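Local coordinates for recombination protein uvsY (Enterobacteria phage T4, PDB 4ZWS), which promotes assembly of the UvsX recombinase on single-stranded DNA and helps it displace bound gp32 during phage DNA synthesis and recombination, at residues A[25-28]-A[29-32]; A[118-121]-A[122-126]. All blocks are in the same frame, centred on the assembly; numbering follows the deposited sequence.

Contact 1 of 2, residues A[25-28]-A[29-32]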
ATOM      1  N   ALA A  25      -0.863  33.476   7.483  1.00 65.67           N
ATOM      2  CA  ALA A  25       0.237  32.645   7.017  1.00 60.20           C
ATOM      3  C   ALA A  25       1.248  32.354   8.112  1.00 59.70           C
ATOM      4  O   ALA A  25       1.685  31.219   8.262  1.00 59.33           O
ATOM      5  CB  ALA A  25       0.928  33.308   5.856  1.00 61.80           C
ATOM      6  N   ALA A  26       1.612  33.378   8.875  1.00 60.41           N
ATOM      7  CA  ALA A  26       2.585  33.233   9.955  1.00 60.48           C
ATOM      8  C   ALA A  26       1.987  32.427  11.102  1.00 61.48           C
ATOM      9  O   ALA A  26       2.644  31.548  11.663  1.00 59.46           O
ATOM     10  CB  ALA A  26       3.053  34.590  10.442  1.00 61.93           C
ATOM     11  N   ASN A  27       0.738  32.730  11.447  1.00 58.81           N
ATOM     12  CA  ASN A  27       0.080  32.064  12.554  1.00 59.76           C
ATOM     13  C   ASN A  27      -0.210  30.597  12.228  1.00 59.87           C
ATOM     14  O   ASN A  27      -0.380  29.777  13.133  1.00 64.05           O
ATOM     15  CB  ASN A  27      -1.222  32.777  12.915  1.00 62.04           C
ATOM     16  CG  ASN A  27      -1.813  32.279  14.230  1.00 77.54           C
ATOM     17  OD1 ASN A  27      -1.105  31.742  15.082  1.00 81.92           O
ATOM     18  ND2 ASN A  27      -3.120  32.438  14.386  1.00 86.94           N
ATOM     19  N   ASN A  28      -0.277  30.273  10.940  1.00 56.32           N
ATOM     20  CA  ASN A  28      -0.553  28.908  10.521  1.00 55.22           C
ATOM     21  C   ASN A  28       0.550  27.978  11.020  1.00 61.30           C
ATOM     22  O   ASN A  28       0.297  26.820  11.377  1.00 58.82           O
ATOM     23  CB  ASN A  28      -0.692  28.805   9.006  1.00 55.73           C
ATOM     24  CG  ASN A  28      -1.272  27.474   8.568  1.00 58.69           C
ATOM     25  OD1 ASN A  28      -2.463  27.222   8.734  1.00 54.40           O
ATOM     26  ND2 ASN A  28      -0.424  26.606   8.023  1.00 60.19           N
ATOM     27  N   VAL A  29       1.777  28.497  11.027  1.00 55.89           N
ATOM     28  CA  VAL A  29       2.928  27.747  11.520  1.00 61.32           C
ATOM     29  C   VAL A  29       2.797  27.463  13.004  1.00 56.87           C
ATOM     30  O   VAL A  29       3.110  26.375  13.475  1.00 58.59           O
ATOM     31  CB  VAL A  29       4.238  28.521  11.255  1.00 57.84           C
ATOM     32  CG1 VAL A  29       5.463  27.643  11.463  1.00 58.53           C
ATOM     33  CG2 VAL A  29       4.198  29.129   9.857  1.00 58.59           C
ATOM     34  N   MET A  30       2.283  28.444  13.724  1.00 62.86           N
ATOM     35  CA  MET A  30       2.075  28.307  15.150  1.00 56.52           C
ATOM     36  C   MET A  30       0.988  27.276  15.406  1.00 59.50           C
ATOM     37  O   MET A  30       1.108  26.452  16.318  1.00 60.78           O
ATOM     38  CB  MET A  30       1.721  29.662  15.762  1.00 57.11           C
ATOM     39  CG  MET A  30       2.934  30.396  16.310  1.00 76.94           C
ATOM     40  SD  MET A  30       2.569  32.026  16.996  1.00121.18           S
ATOM     41  CE  MET A  30       2.232  32.949  15.505  1.00 60.51           C
ATOM     42  N   LEU A  31      -0.066  27.310  14.586  1.00 58.31           N
ATOM     43  CA  LEU A  31      -1.144  26.337  14.722  1.00 55.68           C
ATOM     44  C   LEU A  31      -0.660  24.912  14.534  1.00 56.49           C
ATOM     45  O   LEU A  31      -1.031  24.022  15.296  1.00 56.08           O
ATOM     46  CB  LEU A  31      -2.260  26.612  13.719  1.00 53.48           C
ATOM     47  CG  LEU A  31      -3.125  27.840  13.953  1.00 55.85           C
ATOM     48  CD1 LEU A  31      -4.101  27.988  12.804  1.00 56.53           C
ATOM     49  CD2 LEU A  31      -3.868  27.671  15.251  1.00 54.46           C
ATOM     50  N   TYR A  32       0.197  24.707  13.542  1.00 55.57           N
ATOM     51  CA  TYR A  32       0.710  23.383  13.283  1.00 51.39           C
ATOM     52  C   TYR A  32       1.485  22.908  14.499  1.00 61.14           C
ATOM     53  O   TYR A  32       1.254  21.815  15.028  1.00 50.81           O
ATOM     54  CB  TYR A  32       1.612  23.397  12.061  1.00 52.24           C
ATOM     55  CG  TYR A  32       1.935  22.026  11.516  1.00 56.82           C
ATOM     56  CD1 TYR A  32       3.106  21.385  11.893  1.00 52.59           C
ATOM     57  CD2 TYR A  32       1.056  21.352  10.671  1.00 51.33           C
ATOM     58  CE1 TYR A  32       3.417  20.139  11.432  1.00 61.79           C
ATOM     59  CE2 TYR A  32       1.369  20.091  10.186  1.00 51.30           C
ATOM     60  CZ  TYR A  32       2.555  19.492  10.579  1.00 55.62           C
ATOM     61  OH  TYR A  32       2.908  18.240  10.133  1.00 52.12           O
TER

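Contact 2 of 2, residues A[118-121]-A[122-126]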
ATOM      1  N   LYS A 118      -1.826  22.039   7.411  1.00 55.81           N
ATOM      2  CA  LYS A 118      -0.827  22.032   6.357  1.00 58.77           C
ATOM      3  C   LYS A 118      -1.475  22.547   5.086  1.00 58.41           C
ATOM      4  O   LYS A 118      -0.942  23.423   4.402  1.00 59.44           O
ATOM      5  CB  LYS A 118      -0.276  20.621   6.176  1.00 57.00           C
ATOM      6  CG  LYS A 118       0.996  20.482   5.373  1.00 63.53           C
ATOM      7  CD  LYS A 118       1.349  19.003   5.296  1.00 84.43           C
ATOM      8  CE  LYS A 118       2.723  18.758   4.709  1.00103.83           C
ATOM      9  NZ  LYS A 118       3.066  17.303   4.738  1.00113.42           N
ATOM     10  N   SER A 119      -2.665  22.026   4.820  1.00 59.72           N
ATOM     11  CA  SER A 119      -3.471  22.426   3.680  1.00 59.44           C
ATOM     12  C   SER A 119      -3.871  23.902   3.769  1.00 56.51           C
ATOM     13  O   SER A 119      -3.883  24.624   2.772  1.00 57.82           O
ATOM     14  CB  SER A 119      -4.708  21.532   3.601  1.00 56.93           C
ATOM     15  OG  SER A 119      -5.629  22.012   2.643  1.00 83.62           O
ATOM     16  N   ARG A 120      -4.167  24.348   4.980  1.00 55.06           N
ATOM     17  CA  ARG A 120      -4.549  25.728   5.222  1.00 58.80           C
ATOM     18  C   ARG A 120      -3.444  26.702   4.793  1.00 65.05           C
ATOM     19  O   ARG A 120      -3.727  27.755   4.222  1.00 70.03           O
ATOM     20  CB  ARG A 120      -4.883  25.920   6.704  1.00 54.78           C
ATOM     21  CG  ARG A 120      -5.374  27.312   7.077  1.00 55.58           C
ATOM     22  CD  ARG A 120      -5.731  27.363   8.544  1.00 55.00           C
ATOM     23  NE  ARG A 120      -6.238  28.667   8.937  1.00 58.33           N
ATOM     24  CZ  ARG A 120      -5.467  29.665   9.351  1.00 61.01           C
ATOM     25  NH1 ARG A 120      -4.151  29.505   9.421  1.00 63.81           N
ATOM     26  NH2 ARG A 120      -6.010  30.825   9.687  1.00 57.97           N
ATOM     27  N   GLY A 121      -2.191  26.343   5.056  1.00 59.39           N
ATOM     28  CA  GLY A 121      -1.077  27.165   4.634  1.00 57.61           C
ATOM     29  C   GLY A 121      -1.065  27.371   3.129  1.00 58.86           C
ATOM     30  O   GLY A 121      -0.828  28.476   2.645  1.00 73.66           O
ATOM     31  N   PHE A 122      -1.332  26.311   2.382  1.00 58.88           N
ATOM     32  CA  PHE A 122      -1.373  26.416   0.935  1.00 69.44           C
ATOM     33  C   PHE A 122      -2.574  27.215   0.448  1.00 74.07           C
ATOM     34  O   PHE A 122      -2.448  27.991  -0.503  1.00 62.79           O
ATOM     35  CB  PHE A 122      -1.336  25.043   0.290  1.00 66.09           C
ATOM     36  CG  PHE A 122      -0.022  24.350   0.467  1.00 68.53           C
ATOM     37  CD1 PHE A 122       1.050  24.660  -0.366  1.00 65.01           C
ATOM     38  CD2 PHE A 122       0.140  23.369   1.435  1.00 67.58           C
ATOM     39  CE1 PHE A 122       2.273  24.029  -0.216  1.00 62.50           C
ATOM     40  CE2 PHE A 122       1.354  22.727   1.584  1.00 68.98           C
ATOM     41  CZ  PHE A 122       2.422  23.058   0.758  1.00 69.64           C
ATOM     42  N   ALA A 123      -3.737  27.000   1.060  1.00 67.30           N
ATOM     43  CA  ALA A 123      -4.914  27.782   0.699  1.00 61.33           C
ATOM     44  C   ALA A 123      -4.609  29.276   0.827  1.00 69.20           C
ATOM     45  O   ALA A 123      -4.938  30.070  -0.055  1.00 67.72           O
ATOM     46  CB  ALA A 123      -6.088  27.411   1.566  1.00 60.32           C
ATOM     47  N   ILE A 124      -3.961  29.653   1.924  1.00 61.16           N
ATOM     48  CA  ILE A 124      -3.614  31.048   2.155  1.00 62.00           C
ATOM     49  C   ILE A 124      -2.686  31.580   1.069  1.00 63.44           C
ATOM     50  O   ILE A 124      -2.901  32.674   0.553  1.00 69.47           O
ATOM     51  CB  ILE A 124      -2.962  31.230   3.537  1.00 60.98           C
ATOM     52  CG1 ILE A 124      -3.968  30.859   4.631  1.00 59.89           C
ATOM     53  CG2 ILE A 124      -2.455  32.653   3.707  1.00 62.14           C
ATOM     54  CD1 ILE A 124      -3.406  30.820   6.038  1.00 59.06           C
ATOM     55  N   LYS A 125      -1.671  30.797   0.714  1.00 63.24           N
ATOM     56  CA  LYS A 125      -0.738  31.159  -0.353  1.00 64.76           C
ATOM     57  C   LYS A 125      -1.466  31.299  -1.685  1.00 67.39           C
ATOM     58  O   LYS A 125      -1.213  32.225  -2.443  1.00 75.27           O
ATOM     59  CB  LYS A 125       0.380  30.120  -0.476  1.00 64.46           C
ATOM     60  CG  LYS A 125       1.389  30.401  -1.576  1.00 66.24           C
ATOM     61  CD  LYS A 125       1.944  31.805  -1.420  1.00103.73           C
ATOM     62  CE  LYS A 125       2.832  32.227  -2.586  1.00103.46           C
ATOM     63  NZ  LYS A 125       3.147  33.688  -2.510  1.00 97.81           N
ATOM     64  N   HIS A 126      -2.359  30.359  -1.967  1.00 72.14           N
ATOM     65  CA  HIS A 126      -3.111  30.363  -3.212  1.00 73.78           C
ATOM     66  C   HIS A 126      -3.944  31.641  -3.328  1.00 74.99           C
ATOM     67  O   HIS A 126      -3.982  32.275  -4.382  1.00 77.97           O
ATOM     68  CB  HIS A 126      -4.012  29.123  -3.289  1.00 67.59           C
ATOM     69  CG  HIS A 126      -3.256  27.824  -3.334  1.00 78.55           C
ATOM     70  ND1 HIS A 126      -3.853  26.602  -3.083  1.00 83.78           N
ATOM     71  CD2 HIS A 126      -1.955  27.556  -3.600  1.00 79.25           C
ATOM     72  CE1 HIS A 126      -2.952  25.642  -3.191  1.00 81.10           C
ATOM     73  NE2 HIS A 126      -1.792  26.193  -3.504  1.00 84.63           N
TER

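Contact 1 of 2, residues A[25-28]-A[29-32]
Asn27 and Leu31, one helical turn apart on helix 21-64, are joined by an i to i+4 backbone bond in which Leu31 N donates to Asn27 O at 2.9 Å. Asn28 and Tyr32 repeat it one residue on, Tyr32 N reaching Asn28 O at 3.0 Å. Val29 N instead bonds to Ala26 O, three residues back, over 3.2 Å; it is strongly bent, 135° at the hydrogen, and the donor stands well above the carbonyl plane. Side-chain packing falls on two sides. On one, Asn27 and Met30 cross at about a right angle: the amide oxygen OD1 of Asn27 meets both CE and CB of Met30 at 3.6 Å. The bend at the last methionine torsion (chi3 -72°) is what brings the methyl CE back to Asn27. Beside it, Val29 sets CG2 3.4 Å from Ala26 O. On the other, Leu31 and Asn28 face helix 91-135, where Leu31 packs on Ile117 and Arg120. The buried Asn28 amide is satisfied at both ends, OD1 by Arg120 and ND2 by the carbonyl of Ile117, while Tyr32 OH bonds to the Phe133 carbonyl of a second subunit. Chemically, Met30 and Val29 stay largely exposed, whereas the Asn28 amide, bonded through both oxygen and nitrogen to helix 91-135, should be fixed in its rotation.

Contact 2 of 2, residues A[118-121]-A[122-126]
Lys118 meets Phe122 one turn later on helix 91-135, through its backbone more than its side chain: the carbonyl O of Lys118 lies 3.2 Å from Phe122 CD2, approaching the ring obliquely. With CG of Phe122 anti to its own carbonyl carbon (chi1 -68°), the ring leans back along the helix toward Lys118. The extended lysine chain runs outward to a second subunit, where NZ is hydrogen-bonded to the backbone O of Lys137. Ser119 contributes its backbone, accepting a bond from Ala123 N at 2.9 Å, and its CA lies at the edge of the Phe122 ring.

Arg120 carries the main side-chain contact. Its O accepts from Ile124 N at 3.0 Å, and its extended side chain crosses that of Ile124 obliquely. The methyl CD1 of Ile124 sits over one face of the guanidinium, toward its rim and 3.7 Å from NH1, while Ile124 CG1 lies against Arg120 O. Within the chain, NE bonds to the carbonyl of Val14, and NH2 to the carbonyl of Phe15 and, by a salt bridge, to Glu24. These bonds fix the position and orientation of the buried guanidinium, and the carboxylate probably offsets its charge. Gly121, last of the four, takes Lys125 N on its carbonyl at 3.1 Å.

Toward helix 21-64, Ile124 packs against Leu21, Glu24 and Ala25, whereas Ala123 touches Ala25 of a third subunit. Helix 91-135 thus packs on helix 21-64 of its own chain and on neighbouring subunits, as in a heptameric alpha-barrel.

Contact 1 on helix 21-64 and contact 2 on helix 91-135 lie with their centres 10 Å apart, facing each other across the interface of these two long helices. Their polar link is a probable hydrogen bond from Arg120 NH1 to Asn28 OD1, 2.9 Å long. Methyl groups pack around it: Leu31 CD1 comes 3.7 Å from Arg120 NH1, and Ile124 CD1 approaches Ala25 N at 4.0 Å. Both contacts also reach neighbouring subunits, consistent with the same helices serving both the chain's own packing and the heptamer.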